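Local structure of 7,8-dihydro-6-hydroxymethylpterin pyrophosphokinase-dihydropteroate synthase (Plasmodium falciparum, 6JWS) at residues I594-R608 against Y676-D689. The protein probably makes dihydropteroate for folate synthesis, first pyrophosphorylating hydroxymethyldihydropterin with ATP and then condensing the product with 4-aminobenzoate. The protein carries 1 engineered substitution. Sequence-based numbering, arbitrary orientation.
Sequences IHVYDEYPLFIGYSR and YSYYKKVDLIRVHD. With MG (magnesium ion), chain O; PT1 (pteroic acid), chain I.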
loop_
_atom_site.group_PDB
_atom_site.type_symbol
_atom_site.label_atom_id
_atom_site.label_comp_id
_atom_site.label_asym_id
_atom_site.label_seq_id
_atom_site.Cartn_x
_atom_site.Cartn_y
_atom_site.Cartn_z
ATOM N N ILE B 594 -8.281 3.463 10.161
ATOM C CA ILE B 594 -9.353 2.669 9.590
ATOM C C ILE B 594 -9.208 1.190 9.966
ATOM O O ILE B 594 -10.172 0.429 9.900
ATOM C CB ILE B 594 -9.445 2.929 8.069
ATOM C CG1 ILE B 594 -10.859 2.750 7.515
ATOM C CG2 ILE B 594 -8.416 2.106 7.298
ATOM C CD1 ILE B 594 -11.893 3.700 8.106
ATOM N N HIS B 595 -8.009 0.775 10.393
ATOM C CA HIS B 595 -7.746 -0.609 10.737
ATOM C C HIS B 595 -8.665 -1.074 11.866
ATOM O O HIS B 595 -8.922 -2.279 12.005
ATOM C CB HIS B 595 -6.253 -0.796 11.070
ATOM C CG HIS B 595 -5.859 -0.128 12.350
ATOM N ND1 HIS B 595 -5.395 1.192 12.390
ATOM C CD2 HIS B 595 -5.895 -0.568 13.630
ATOM C CE1 HIS B 595 -5.162 1.536 13.642
ATOM N NE2 HIS B 595 -5.470 0.476 14.425
ATOM N N VAL B 596 -9.186 -0.122 12.668
ATOM C CA VAL B 596 -10.032 -0.529 13.786
ATOM C C VAL B 596 -11.328 -1.186 13.292
ATOM O O VAL B 596 -12.033 -1.773 14.117
ATOM C CB VAL B 596 -10.324 0.613 14.774
ATOM C CG1 VAL B 596 -9.073 1.216 15.416
ATOM C CG2 VAL B 596 -11.296 1.664 14.210
ATOM N N TYR B 597 -11.606 -1.129 11.969
ATOM C CA TYR B 597 -12.792 -1.737 11.347
ATOM C C TYR B 597 -12.474 -3.046 10.612
ATOM O O TYR B 597 -13.286 -3.504 9.808
ATOM C CB TYR B 597 -13.585 -0.742 10.472
ATOM C CG TYR B 597 -14.103 0.438 11.265
ATOM C CD1 TYR B 597 -15.245 0.335 12.059
ATOM C CD2 TYR B 597 -13.418 1.643 11.286
ATOM C CE1 TYR B 597 -15.698 1.395 12.840
ATOM C CE2 TYR B 597 -13.853 2.706 12.066
ATOM C CZ TYR B 597 -14.995 2.588 12.842
ATOM O OH TYR B 597 -15.416 3.637 13.612
ATOM N N ASP B 598 -11.323 -3.663 10.917
ATOM C CA ASP B 598 -10.822 -4.815 10.179
ATOM C C ASP B 598 -11.756 -6.017 10.336
ATOM O O ASP B 598 -11.731 -6.910 9.504
ATOM C CB ASP B 598 -9.398 -5.218 10.611
ATOM C CG ASP B 598 -8.293 -4.383 9.977
ATOM O OD1 ASP B 598 -8.596 -3.557 9.075
ATOM O OD2 ASP B 598 -7.129 -4.548 10.398
ATOM N N GLU B 599 -12.575 -6.032 11.391
ATOM C CA GLU B 599 -13.518 -7.111 11.628
ATOM C C GLU B 599 -14.902 -6.809 11.066
ATOM O O GLU B 599 -15.788 -7.657 11.183
ATOM C CB GLU B 599 -13.766 -7.267 13.131
ATOM C CG GLU B 599 -12.502 -7.472 13.936
ATOM C CD GLU B 599 -11.889 -8.838 13.703
ATOM O OE1 GLU B 599 -12.509 -9.844 14.117
ATOM O OE2 GLU B 599 -10.801 -8.886 13.088
ATOM N N TYR B 600 -15.111 -5.607 10.507
ATOM C CA TYR B 600 -16.464 -5.163 10.205
ATOM C C TYR B 600 -16.614 -4.826 8.730
ATOM O O TYR B 600 -15.673 -4.341 8.114
ATOM C CB TYR B 600 -16.792 -3.895 10.996
ATOM C CG TYR B 600 -16.881 -4.080 12.490
ATOM C CD1 TYR B 600 -17.891 -4.828 13.061
ATOM C CD2 TYR B 600 -16.017 -3.422 13.346
ATOM C CE1 TYR B 600 -17.990 -4.958 14.437
ATOM C CE2 TYR B 600 -16.104 -3.540 14.720
ATOM C CZ TYR B 600 -17.082 -4.331 15.270
ATOM O OH TYR B 600 -17.178 -4.464 16.629
ATOM N N PRO B 601 -17.823 -4.976 8.142
ATOM C CA PRO B 601 -18.060 -4.498 6.782
ATOM C C PRO B 601 -18.018 -2.975 6.860
ATOM O O PRO B 601 -18.685 -2.377 7.703
ATOM C CB PRO B 601 -19.471 -5.005 6.442
ATOM C CG PRO B 601 -19.803 -6.039 7.525
ATOM C CD PRO B 601 -19.023 -5.587 8.748
ATOM N N LEU B 602 -17.160 -2.373 6.037
ATOM C CA LEU B 602 -16.884 -0.954 6.128
ATOM C C LEU B 602 -17.251 -0.282 4.800
ATOM O O LEU B 602 -16.804 -0.699 3.727
ATOM C CB LEU B 602 -15.402 -0.767 6.465
ATOM C CG LEU B 602 -14.925 0.689 6.554
ATOM C CD1 LEU B 602 -15.550 1.430 7.745
ATOM C CD2 LEU B 602 -13.400 0.752 6.640
ATOM N N PHE B 603 -18.035 0.794 4.919
ATOM C CA PHE B 603 -18.566 1.616 3.847
ATOM C C PHE B 603 -18.101 3.049 4.136
ATOM O O PHE B 603 -18.356 3.552 5.222
ATOM C CB PHE B 603 -20.098 1.481 3.912
ATOM C CG PHE B 603 -20.896 2.274 2.903
ATOM C CD1 PHE B 603 -20.863 3.663 2.900
ATOM C CD2 PHE B 603 -21.717 1.629 1.977
ATOM C CE1 PHE B 603 -21.596 4.394 1.968
ATOM C CE2 PHE B 603 -22.434 2.360 1.041
ATOM C CZ PHE B 603 -22.379 3.740 1.042
ATOM N N ILE B 604 -17.383 3.714 3.213
ATOM C CA ILE B 604 -16.969 5.094 3.470
ATOM C C ILE B 604 -17.302 5.983 2.279
ATOM O O ILE B 604 -17.355 5.498 1.152
ATOM C CB ILE B 604 -15.466 5.222 3.813
ATOM C CG1 ILE B 604 -14.572 4.968 2.593
ATOM C CG2 ILE B 604 -15.064 4.344 5.004
ATOM C CD1 ILE B 604 -13.085 5.197 2.855
ATOM N N GLY B 605 -17.460 7.292 2.554
ATOM C CA GLY B 605 -17.671 8.300 1.537
ATOM C C GLY B 605 -16.754 9.512 1.722
ATOM O O GLY B 605 -16.975 10.352 2.601
ATOM N N TYR B 606 -15.719 9.609 0.880
ATOM C CA TYR B 606 -14.775 10.715 0.919
ATOM C C TYR B 606 -14.977 11.621 -0.294
ATOM O O TYR B 606 -14.404 12.705 -0.363
ATOM C CB TYR B 606 -13.349 10.164 0.840
ATOM C CG TYR B 606 -13.101 9.273 -0.356
ATOM C CD1 TYR B 606 -12.879 9.796 -1.631
ATOM C CD2 TYR B 606 -13.058 7.900 -0.198
ATOM C CE1 TYR B 606 -12.660 8.960 -2.720
ATOM C CE2 TYR B 606 -12.831 7.056 -1.271
ATOM C CZ TYR B 606 -12.612 7.583 -2.531
ATOM O OH TYR B 606 -12.418 6.706 -3.568
ATOM N N SER B 607 -15.771 11.151 -1.255
ATOM C CA SER B 607 -15.791 11.705 -2.598
ATOM C C SER B 607 -16.122 13.197 -2.601
ATOM O O SER B 607 -17.211 13.612 -2.193
ATOM C CB SER B 607 -16.747 10.926 -3.481
ATOM O OG SER B 607 -16.645 11.342 -4.831
ATOM N N ARG B 608 -15.166 13.983 -3.102
ATOM C CA ARG B 608 -15.297 15.401 -3.379
ATOM C C ARG B 608 -15.515 16.207 -2.104
ATOM O O ARG B 608 -16.024 17.310 -2.184
ATOM C CB ARG B 608 -16.385 15.669 -4.419
ATOM C CG ARG B 608 -16.057 15.142 -5.813
ATOM C CD ARG B 608 -17.161 15.538 -6.770
ATOM N NE ARG B 608 -16.925 14.978 -8.099
ATOM C CZ ARG B 608 -17.753 15.115 -9.146
ATOM N NH1 ARG B 608 -18.868 15.812 -9.017
ATOM N NH2 ARG B 608 -17.464 14.556 -10.314
ATOM N N TYR B 676 -5.658 3.959 -1.206
ATOM C CA TYR B 676 -5.527 3.726 0.221
ATOM C C TYR B 676 -6.599 2.732 0.675
ATOM O O TYR B 676 -6.291 1.758 1.353
ATOM C CB TYR B 676 -5.611 5.058 0.978
ATOM C CG TYR B 676 -5.465 4.898 2.469
ATOM C CD1 TYR B 676 -4.226 4.584 3.016
ATOM C CD2 TYR B 676 -6.550 5.079 3.328
ATOM C CE1 TYR B 676 -4.068 4.425 4.378
ATOM C CE2 TYR B 676 -6.405 4.950 4.702
ATOM C CZ TYR B 676 -5.167 4.609 5.219
ATOM O OH TYR B 676 -4.986 4.463 6.558
ATOM N N SER B 677 -7.842 2.951 0.233
ATOM C CA SER B 677 -8.992 2.132 0.614
ATOM C C SER B 677 -8.829 0.704 0.120
ATOM O O SER B 677 -9.162 -0.242 0.835
ATOM C CB SER B 677 -10.272 2.708 0.045
ATOM O OG SER B 677 -10.577 3.934 0.700
ATOM N N TYR B 678 -8.353 0.586 -1.131
ATOM C CA TYR B 678 -8.053 -0.697 -1.735
ATOM C C TYR B 678 -7.044 -1.464 -0.875
ATOM O O TYR B 678 -7.231 -2.658 -0.584
ATOM C CB TYR B 678 -7.518 -0.519 -3.159
ATOM C CG TYR B 678 -7.030 -1.831 -3.721
ATOM C CD1 TYR B 678 -7.916 -2.716 -4.320
ATOM C CD2 TYR B 678 -5.710 -2.219 -3.569
ATOM C CE1 TYR B 678 -7.486 -3.942 -4.798
ATOM C CE2 TYR B 678 -5.264 -3.442 -4.031
ATOM C CZ TYR B 678 -6.156 -4.300 -4.650
ATOM O OH TYR B 678 -5.735 -5.521 -5.085
ATOM N N TYR B 679 -5.967 -0.782 -0.461
ATOM C CA TYR B 679 -4.949 -1.472 0.330
ATOM C C TYR B 679 -5.406 -1.760 1.755
ATOM O O TYR B 679 -4.912 -2.701 2.368
ATOM C CB TYR B 679 -3.618 -0.726 0.354
ATOM C CG TYR B 679 -2.922 -0.816 -0.969
ATOM C CD1 TYR B 679 -2.571 -2.045 -1.488
ATOM C CD2 TYR B 679 -2.637 0.318 -1.704
ATOM C CE1 TYR B 679 -1.949 -2.147 -2.717
ATOM C CE2 TYR B 679 -2.013 0.237 -2.932
ATOM C CZ TYR B 679 -1.670 -1.003 -3.439
ATOM O OH TYR B 679 -1.063 -1.095 -4.659
ATOM N N LYS B 680 -6.324 -0.942 2.272
ATOM C CA LYS B 680 -6.852 -1.137 3.618
ATOM C C LYS B 680 -8.042 -2.094 3.590
ATOM O O LYS B 680 -8.588 -2.406 4.641
ATOM C CB LYS B 680 -7.234 0.211 4.250
ATOM C CG LYS B 680 -6.047 1.051 4.705
ATOM C CD LYS B 680 -5.128 0.290 5.645
ATOM C CE LYS B 680 -3.912 1.041 6.149
ATOM N NZ LYS B 680 -3.448 0.485 7.461
ATOM N N LYS B 681 -8.465 -2.494 2.385
ATOM C CA LYS B 681 -9.498 -3.502 2.171
ATOM C C LYS B 681 -10.879 -3.003 2.595
ATOM O O LYS B 681 -11.727 -3.807 2.973
ATOM C CB LYS B 681 -9.116 -4.831 2.821
ATOM C CG LYS B 681 -7.782 -5.390 2.332
ATOM C CD LYS B 681 -7.394 -6.714 2.937
ATOM C CE LYS B 681 -6.414 -7.464 2.051
ATOM N NZ LYS B 681 -5.530 -8.312 2.880
ATOM N N VAL B 682 -11.101 -1.686 2.485
ATOM C CA VAL B 682 -12.413 -1.094 2.663
ATOM C C VAL B 682 -13.397 -1.818 1.736
ATOM O O VAL B 682 -13.114 -2.034 0.567
ATOM C CB VAL B 682 -12.364 0.415 2.356
ATOM C CG1 VAL B 682 -13.738 1.047 2.494
ATOM C CG2 VAL B 682 -11.345 1.116 3.232
ATOM N N ASP B 683 -14.554 -2.197 2.270
ATOM C CA ASP B 683 -15.513 -3.016 1.544
ATOM C C ASP B 683 -16.301 -2.225 0.498
ATOM O O ASP B 683 -16.600 -2.759 -0.568
ATOM C CB ASP B 683 -16.415 -3.740 2.537
ATOM C CG ASP B 683 -15.598 -4.581 3.510
ATOM O OD1 ASP B 683 -15.118 -5.668 3.088
ATOM O OD2 ASP B 683 -15.433 -4.145 4.666
ATOM N N LEU B 684 -16.690 -0.981 0.793
ATOM C CA LEU B 684 -17.428 -0.186 -0.188
ATOM C C LEU B 684 -16.962 1.259 -0.102
ATOM O O LEU B 684 -16.735 1.766 1.004
ATOM C CB LEU B 684 -18.945 -0.247 0.036
ATOM C CG LEU B 684 -19.587 -1.637 -0.071
ATOM C CD1 LEU B 684 -19.682 -2.280 1.311
ATOM C CD2 LEU B 684 -20.979 -1.576 -0.689
ATOM N N ILE B 685 -16.845 1.896 -1.276
ATOM C CA ILE B 685 -16.531 3.310 -1.338
ATOM C C ILE B 685 -17.602 3.998 -2.191
ATOM O O ILE B 685 -18.029 3.485 -3.245
ATOM C CB ILE B 685 -15.082 3.551 -1.835
ATOM C CG1 ILE B 685 -14.839 2.929 -3.218
ATOM C CG2 ILE B 685 -14.060 3.022 -0.822
ATOM C CD1 ILE B 685 -13.499 3.296 -3.865
ATOM N N ARG B 686 -18.044 5.161 -1.703
ATOM C CA ARG B 686 -19.184 5.875 -2.248
ATOM C C ARG B 686 -18.622 7.046 -3.039
ATOM O O ARG B 686 -18.018 7.938 -2.443
ATOM C CB ARG B 686 -20.057 6.387 -1.087
ATOM C CG ARG B 686 -21.369 7.035 -1.507
ATOM C CD ARG B 686 -22.063 7.591 -0.268
ATOM N NE ARG B 686 -23.254 8.323 -0.648
ATOM C CZ ARG B 686 -23.298 9.626 -0.907
ATOM N NH1 ARG B 686 -22.217 10.375 -0.782
ATOM N NH2 ARG B 686 -24.450 10.185 -1.235
ATOM N N VAL B 687 -18.779 7.017 -4.365
ATOM C CA VAL B 687 -18.017 7.947 -5.186
ATOM C C VAL B 687 -18.905 8.585 -6.258
ATOM O O VAL B 687 -19.883 7.976 -6.723
ATOM C CB VAL B 687 -16.759 7.276 -5.791
ATOM C CG1 VAL B 687 -15.803 6.748 -4.717
ATOM C CG2 VAL B 687 -17.109 6.181 -6.804
ATOM N N HIS B 688 -18.557 9.819 -6.650
ATOM C CA HIS B 688 -19.188 10.446 -7.808
ATOM C C HIS B 688 -18.537 9.986 -9.118
ATOM O O HIS B 688 -19.177 9.997 -10.164
ATOM C CB HIS B 688 -19.056 11.970 -7.757
ATOM C CG HIS B 688 -19.691 12.601 -6.569
ATOM N ND1 HIS B 688 -18.999 12.781 -5.377
ATOM C CD2 HIS B 688 -20.929 13.119 -6.387
ATOM C CE1 HIS B 688 -19.786 13.393 -4.510
ATOM N NE2 HIS B 688 -20.976 13.600 -5.101
ATOM N N ASP B 689 -17.248 9.636 -9.072
ATOM C CA ASP B 689 -16.444 9.455 -10.274
ATOM C C ASP B 689 -16.174 7.959 -10.454
ATOM O O ASP B 689 -15.140 7.452 -10.036
ATOM C CB ASP B 689 -15.220 10.371 -10.220
ATOM C CG ASP B 689 -15.560 11.856 -10.066
ATOM O OD1 ASP B 689 -15.907 12.486 -11.088
ATOM O OD2 ASP B 689 -15.471 12.399 -8.920
HETATM MG MG MG O . -15.839 12.429 -13.384
HETATM C C2 PT1 I . -21.334 9.415 3.463
HETATM C C3 PT1 I . -22.299 10.308 2.823
HETATM C C5 PT1 I . -23.649 9.772 2.622
HETATM N N6 PT1 I . -21.996 11.565 2.419
HETATM C C7 PT1 I . -22.980 7.721 3.665
HETATM N N9 PT1 I . -23.922 8.504 3.045
HETATM C C10 PT1 I . -22.961 12.339 1.857
HETATM N N11 PT1 I . -23.291 6.446 4.099
HETATM C C12 PT1 I . -24.249 11.846 1.692
HETATM C C21 PT1 I . -17.797 17.817 3.168
HETATM O O22 PT1 I . -17.277 18.347 2.148
HETATM O O1 PT1 I . -20.084 9.840 3.684
HETATM N N4 PT1 I . -21.710 8.175 3.845
HETATM N N8 PT1 I . -24.560 10.583 2.056
HETATM C C13 PT1 I . -22.615 13.749 1.458
HETATM N N14 PT1 I . -22.430 14.556 2.696
HETATM C C15 PT1 I . -21.333 15.339 2.827
HETATM C C16 PT1 I . -20.777 15.569 4.103
HETATM C C17 PT1 I . -20.767 15.929 1.651
HETATM C C18 PT1 I . -19.622 16.383 4.209
HETATM C C19 PT1 I . -19.623 16.757 1.775
HETATM C C20 PT1 I . -19.042 16.966 3.051
HETATM O O23 PT1 I . -17.279 17.990 4.283
HETATM O O HOH W 1 -5.163 2.143 9.649
HETATM O O HOH W 2 -7.356 -2.163 7.193
HETATM O O HOH W 3 -14.800 11.315 -6.760
HETATM O O HOH W 4 -15.473 12.604 -15.748
HETATM O O HOH W 5 -16.619 10.438 -13.769
#
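Phe-603 and Ile-604 pair in parallel with Leu-684 and Ile-685 as neighbouring strands of the TIM barrel, through hydrogen bonds from Leu-684 N to Leu-602 O, Ile-604 N to Leu-684 O and Arg-686 N to Ile-604 O. Where the pairing begins, Asp-683 turns its carboxylate back, and the anti side of OD2 takes Leu-602 N at 2.8 Å; the same oxygen is salt-bridged to Lys-386. On the sheet face of Ile-604 and Ile-685, the two side chains run side by side, while Val-682 crosses Ile-604 at about a right angle. With CG1 set between backbone N and carbonyl carbon (chi1 71°), Ile-604 carries CD1 to 3.5 Å from Ser-677 OG, whose hydrogen bond is to Ile-673 O. Phe-603 lies on the other face, with Arg-686 CD at its ring edge, 3.9 Å from CE1. The extended Arg-686 lays its guanidinium against the pterin of the bound pteroic acid, N8 being 3.3 Å above the plane and over its centre; Asp-430 salt-bridges NE. Beyond the strands, Ser-607 OG and His-688 ND1 share a hydrogen bond of 2.8 Å. Arg-608 drapes over the His-688 ring in a CH-pi contact through CD and grips Asp-689 side-on: NE reaches OD2 at 3.1 Å and NH2 reaches OD1 at 2.7 Å, both on syn sides. OD1 also binds magnesium, with Glu-692 and Met-648 O. Strand 684-687 is flanked by strands 603-604 and 390-396, Phe-603 also bonds through its backbone to Phe-574, and helices 657-680 and 690-704 cover the Ile-685 side.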